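Local coordinates for DSBA-like thioredoxin domain-containing protein (Pseudomonas aeruginosa PAO1, PDB 5HFI) that probably acts as a thioredoxin-fold oxidoreductase, a cytosolic disulfide reductase that binds glutathione covalently, at residues Q120-H123 with Y124-R128; R207-L210 with E211-R215. All coordinates share one frame; numbering follows the deposited sequence.

Contact 1. Residues Q120-H123 with Y124-R128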
# COMPACT_ATOMS: atom_id res chain seq x y z
N GLN A 120 4.52 3.80 3.38
CA GLN A 120 4.64 4.68 2.22
C GLN A 120 5.25 6.02 2.60
O GLN A 120 6.05 6.57 1.84
CB GLN A 120 3.28 4.87 1.56
CG GLN A 120 2.72 3.60 0.93
CD GLN A 120 1.22 3.69 0.69
OE1 GLN A 120 0.48 4.26 1.49
NE2 GLN A 120 0.77 3.12 -0.42
N ARG A 121 4.90 6.55 3.77
CA ARG A 121 5.54 7.77 4.25
C ARG A 121 7.03 7.55 4.50
O ARG A 121 7.85 8.40 4.14
CB ARG A 121 4.85 8.27 5.52
CG ARG A 121 3.45 8.82 5.30
CD ARG A 121 2.89 9.42 6.58
NE ARG A 121 1.77 10.33 6.32
CZ ARG A 121 0.50 10.02 6.52
NH1 ARG A 121 0.16 8.83 6.99
NH2 ARG A 121 -0.45 10.92 6.25
N ALA A 122 7.39 6.41 5.10
CA ALA A 122 8.81 6.13 5.34
C ALA A 122 9.59 6.08 4.04
O ALA A 122 10.75 6.51 3.99
CB ALA A 122 8.96 4.82 6.12
N HIS A 123 9.00 5.58 3.00
CA HIS A 123 9.65 5.46 1.70
C HIS A 123 9.67 6.80 0.92
O HIS A 123 10.72 7.32 0.68
CB HIS A 123 8.95 4.41 0.89
CG HIS A 123 9.52 4.15 -0.47
ND1 HIS A 123 10.62 3.37 -0.67
CD2 HIS A 123 9.07 4.48 -1.69
CE1 HIS A 123 10.85 3.26 -1.96
NE2 HIS A 123 9.93 3.94 -2.60
N TYR A 124 8.48 7.37 0.67
CA TYR A 124 8.38 8.52 -0.23
C TYR A 124 8.71 9.84 0.44
O TYR A 124 9.15 10.78 -0.24
CB TYR A 124 6.97 8.58 -0.83
CG TYR A 124 6.68 7.44 -1.78
CD1 TYR A 124 7.25 7.40 -3.04
CD2 TYR A 124 5.83 6.40 -1.40
CE1 TYR A 124 6.99 6.37 -3.91
CE2 TYR A 124 5.57 5.35 -2.26
CZ TYR A 124 6.15 5.35 -3.52
OH TYR A 124 5.90 4.33 -4.40
N VAL A 125 8.49 9.96 1.74
CA VAL A 125 8.78 11.19 2.47
C VAL A 125 10.13 11.13 3.17
O VAL A 125 10.95 12.04 3.04
CB VAL A 125 7.64 11.49 3.47
CG1 VAL A 125 8.00 12.69 4.33
CG2 VAL A 125 6.34 11.74 2.72
N GLU A 126 10.38 10.05 3.90
CA GLU A 126 11.57 9.94 4.74
C GLU A 126 12.75 9.28 4.03
O GLU A 126 13.87 9.36 4.55
CB GLU A 126 11.24 9.16 6.01
CG GLU A 126 10.31 9.91 6.96
CD GLU A 126 9.63 8.99 7.97
OE1 GLU A 126 8.43 9.19 8.23
OE2 GLU A 126 10.31 8.08 8.49
N GLY A 127 12.53 8.64 2.89
CA GLY A 127 13.62 7.99 2.19
C GLY A 127 14.21 6.81 2.93
O GLY A 127 15.40 6.52 2.77
N ARG A 128 13.41 6.12 3.74
CA ARG A 128 13.88 4.95 4.46
C ARG A 128 13.89 3.73 3.55
O ARG A 128 13.25 3.69 2.50
CB ARG A 128 12.99 4.68 5.68
CG ARG A 128 12.75 5.88 6.56
CD ARG A 128 14.04 6.40 7.16
NE ARG A 128 14.80 5.34 7.81
CZ ARG A 128 14.56 4.88 9.03
NH1 ARG A 128 13.56 5.39 9.74
NH2 ARG A 128 15.31 3.91 9.54
O HOH W 1 12.81 1.87 0.68
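Arg121 O is gripped by two successive amides where helix 112-124 runs out. Val125 N reaches it at 2.9 Å as the regular i to i+4 bond, tilted out of the carbonyl plane, and Glu126 N reaches the same Arg121 O at 3.0 Å as an i to i+5 bond. Gly127, with positive phi, is the first residue to leave helical backbone angles, and Arg128 N returns to Ala122 O at 2.7 Å, an i to i+6 closure one residue wider than the 6→1 bond of a Schellman motif. This helix end belongs to the helical insertion between strands 37-42 and 182-186 that is characteristic of DsbA-like proteins.

Beside this turn the neighbouring rings of His123 and Tyr124 form a T-shaped pair. His123 has CG anti to its backbone N (chi1 -179°), whereas Tyr124 has CG on the N side (chi1 -68°), and the imidazole edge thereby meets the phenol face. His123 CD2 stands over the centre of the Tyr124 ring, 3.6 Å from Tyr124 CZ, with the ring planes 87° apart. At its other edge the imidazole is met in plane by a water 3.0 Å from His123 ND1, which donates to Arg128 O at 2.6 Å. Tyr21 stacks on Tyr124, and Phe93 meets His123 edge-to-face.

The Tyr124 side chain lies about 6 Å from that of Cys17, a pocket residue to which glutathione can be covalently attached. Aromatic contacts and a water bridge together restrict the rotation of His123, while the carbonyl oxygen of Arg121 divides its acceptor capacity between two amides.

Contact 2. Residues R207-L210 with E211-R215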
# COMPACT_ATOMS: atom_id res chain seq x y z
N ARG A 207 -15.16 9.39 -0.60
CA ARG A 207 -15.93 9.03 0.58
C ARG A 207 -17.43 9.13 0.31
O ARG A 207 -18.19 8.22 0.66
CB ARG A 207 -15.53 9.92 1.76
CG ARG A 207 -16.06 9.45 3.10
CD ARG A 207 -15.84 10.49 4.19
NE ARG A 207 -14.43 10.71 4.47
CZ ARG A 207 -13.74 11.77 4.06
NH1 ARG A 207 -14.34 12.71 3.33
NH2 ARG A 207 -12.46 11.90 4.37
N ALA A 208 -17.86 10.22 -0.33
CA ALA A 208 -19.28 10.38 -0.64
C ALA A 208 -19.76 9.31 -1.61
O ALA A 208 -20.89 8.82 -1.49
CB ALA A 208 -19.53 11.78 -1.21
N PHE A 209 -18.92 8.94 -2.58
CA PHE A 209 -19.30 7.88 -3.50
C PHE A 209 -19.54 6.57 -2.76
O PHE A 209 -20.53 5.87 -3.02
CB PHE A 209 -18.22 7.71 -4.57
CG PHE A 209 -18.44 6.53 -5.47
CD1 PHE A 209 -19.28 6.62 -6.56
CD2 PHE A 209 -17.79 5.32 -5.23
CE1 PHE A 209 -19.48 5.54 -7.40
CE2 PHE A 209 -17.99 4.24 -6.06
CZ PHE A 209 -18.83 4.35 -7.14
N LEU A 210 -18.66 6.22 -1.81
CA LEU A 210 -18.85 5.00 -1.04
C LEU A 210 -20.07 5.10 -0.14
O LEU A 210 -20.81 4.12 0.02
CB LEU A 210 -17.59 4.70 -0.23
CG LEU A 210 -16.32 4.41 -1.04
CD1 LEU A 210 -15.10 4.33 -0.13
CD2 LEU A 210 -16.47 3.13 -1.85
N GLU A 211 -20.30 6.27 0.47
CA GLU A 211 -21.54 6.49 1.21
C GLU A 211 -22.75 6.34 0.29
O GLU A 211 -23.75 5.72 0.67
CB GLU A 211 -21.55 7.88 1.85
CG GLU A 211 -20.44 8.14 2.85
CD GLU A 211 -20.32 9.61 3.19
OE1 GLU A 211 -19.34 10.00 3.86
OE2 GLU A 211 -21.21 10.39 2.77
N THR A 212 -22.69 6.93 -0.90
CA THR A 212 -23.81 6.86 -1.83
C THR A 212 -24.08 5.42 -2.27
O THR A 212 -25.23 5.06 -2.54
CB THR A 212 -23.54 7.75 -3.05
OG1 THR A 212 -23.39 9.11 -2.63
CG2 THR A 212 -24.69 7.67 -4.05
N GLN A 213 -23.04 4.59 -2.33
CA GLN A 213 -23.25 3.18 -2.67
C GLN A 213 -24.01 2.45 -1.57
O GLN A 213 -24.84 1.58 -1.85
CB GLN A 213 -21.92 2.51 -2.97
CG GLN A 213 -21.24 3.01 -4.23
CD GLN A 213 -22.21 3.12 -5.39
OE1 GLN A 213 -22.89 2.16 -5.74
NE2 GLN A 213 -22.28 4.30 -5.99
N LEU A 214 -23.72 2.78 -0.31
CA LEU A 214 -24.50 2.21 0.79
C LEU A 214 -25.96 2.64 0.71
O LEU A 214 -26.86 1.85 1.02
CB LEU A 214 -23.89 2.63 2.13
CG LEU A 214 -22.59 1.95 2.57
CD1 LEU A 214 -21.93 2.77 3.67
CD2 LEU A 214 -22.87 0.54 3.06
N ARG A 215 -26.21 3.89 0.31
CA ARG A 215 -27.58 4.38 0.21
C ARG A 215 -28.35 3.70 -0.91
O ARG A 215 -29.57 3.56 -0.82
CB ARG A 215 -27.58 5.90 0.01
CG ARG A 215 -27.01 6.68 1.19
CD ARG A 215 -27.02 8.18 0.90
NE ARG A 215 -26.39 8.94 1.97
CZ ARG A 215 -27.05 9.59 2.93
NH1 ARG A 215 -28.38 9.56 2.95
NH2 ARG A 215 -26.39 10.26 3.86
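A chi1 of 173° sets the Phe209 ring beside its own carbonyl carbon, standing out from the helix flank, and Gln213, one turn on and bent at chi2 (-46°), reaches back to bring its amide over one face of that ring. That the contact is made over the face follows from Gln213 CG, which lies 3.9 Å above the plane of the Phe209 ring, offset toward the rim, in a CH-pi contact. The closest approach is Gln213 NE2 to Phe209 CE1, at 3.4 Å. The amide is not flat on the ring, since the two planes stand 34° apart. Tyr199 also meets the Phe209 ring.

All of this belongs to helix 203-215, the closing helix of the thioredoxin fold, packed on helix 24-30 through Arg207 and Leu210: the former touches Ala29, the latter Ala30. Its backbone is a regular run of i to i+4 bonds, joined at Ala208 O by a second donor. Thr212 N approaches Ala208 O at 2.7 Å, and Thr212 OG1 reaches that same Ala208 O at 2.8 Å from the opposite face of the carbonyl plane, so the hydroxyl is turned in on the helix.

Glu211 runs alongside Arg207 in the same direction, its carboxylate touching the aliphatic part: OE1 of Glu211 is 3.4 Å from CG of Arg207. The charged ends do not meet, Arg207 NE being 5.0 Å from Glu211 OE1. The guanidinium is engaged by salt bridges, NH1 to Asp204 of the same helix and NH2 to Glu32; the second bridge ties the helix to the chain just after helix 24-30.

Contact 1 comes first along the chain and closes before contact 2 opens. Their centres lie about 31 Å apart, on opposite sides of the chain's centre, and their nearest atoms are about 12 Å apart without touching. The two share no helix: 120-128 runs from helix 112-124 into the loop toward helix 133-142, whereas 207-215 lies within helix 203-215, close to the last modelled residue. Contact 1 thus sits in the helical insertion and contact 2 in the closing helix of the thioredoxin core, different parts of the DsbA-like architecture. The first lies near the glutathione site, the Gln120 side chain touching Cys20 of helix 18-22; the second is a surface contact away from the annotated sites.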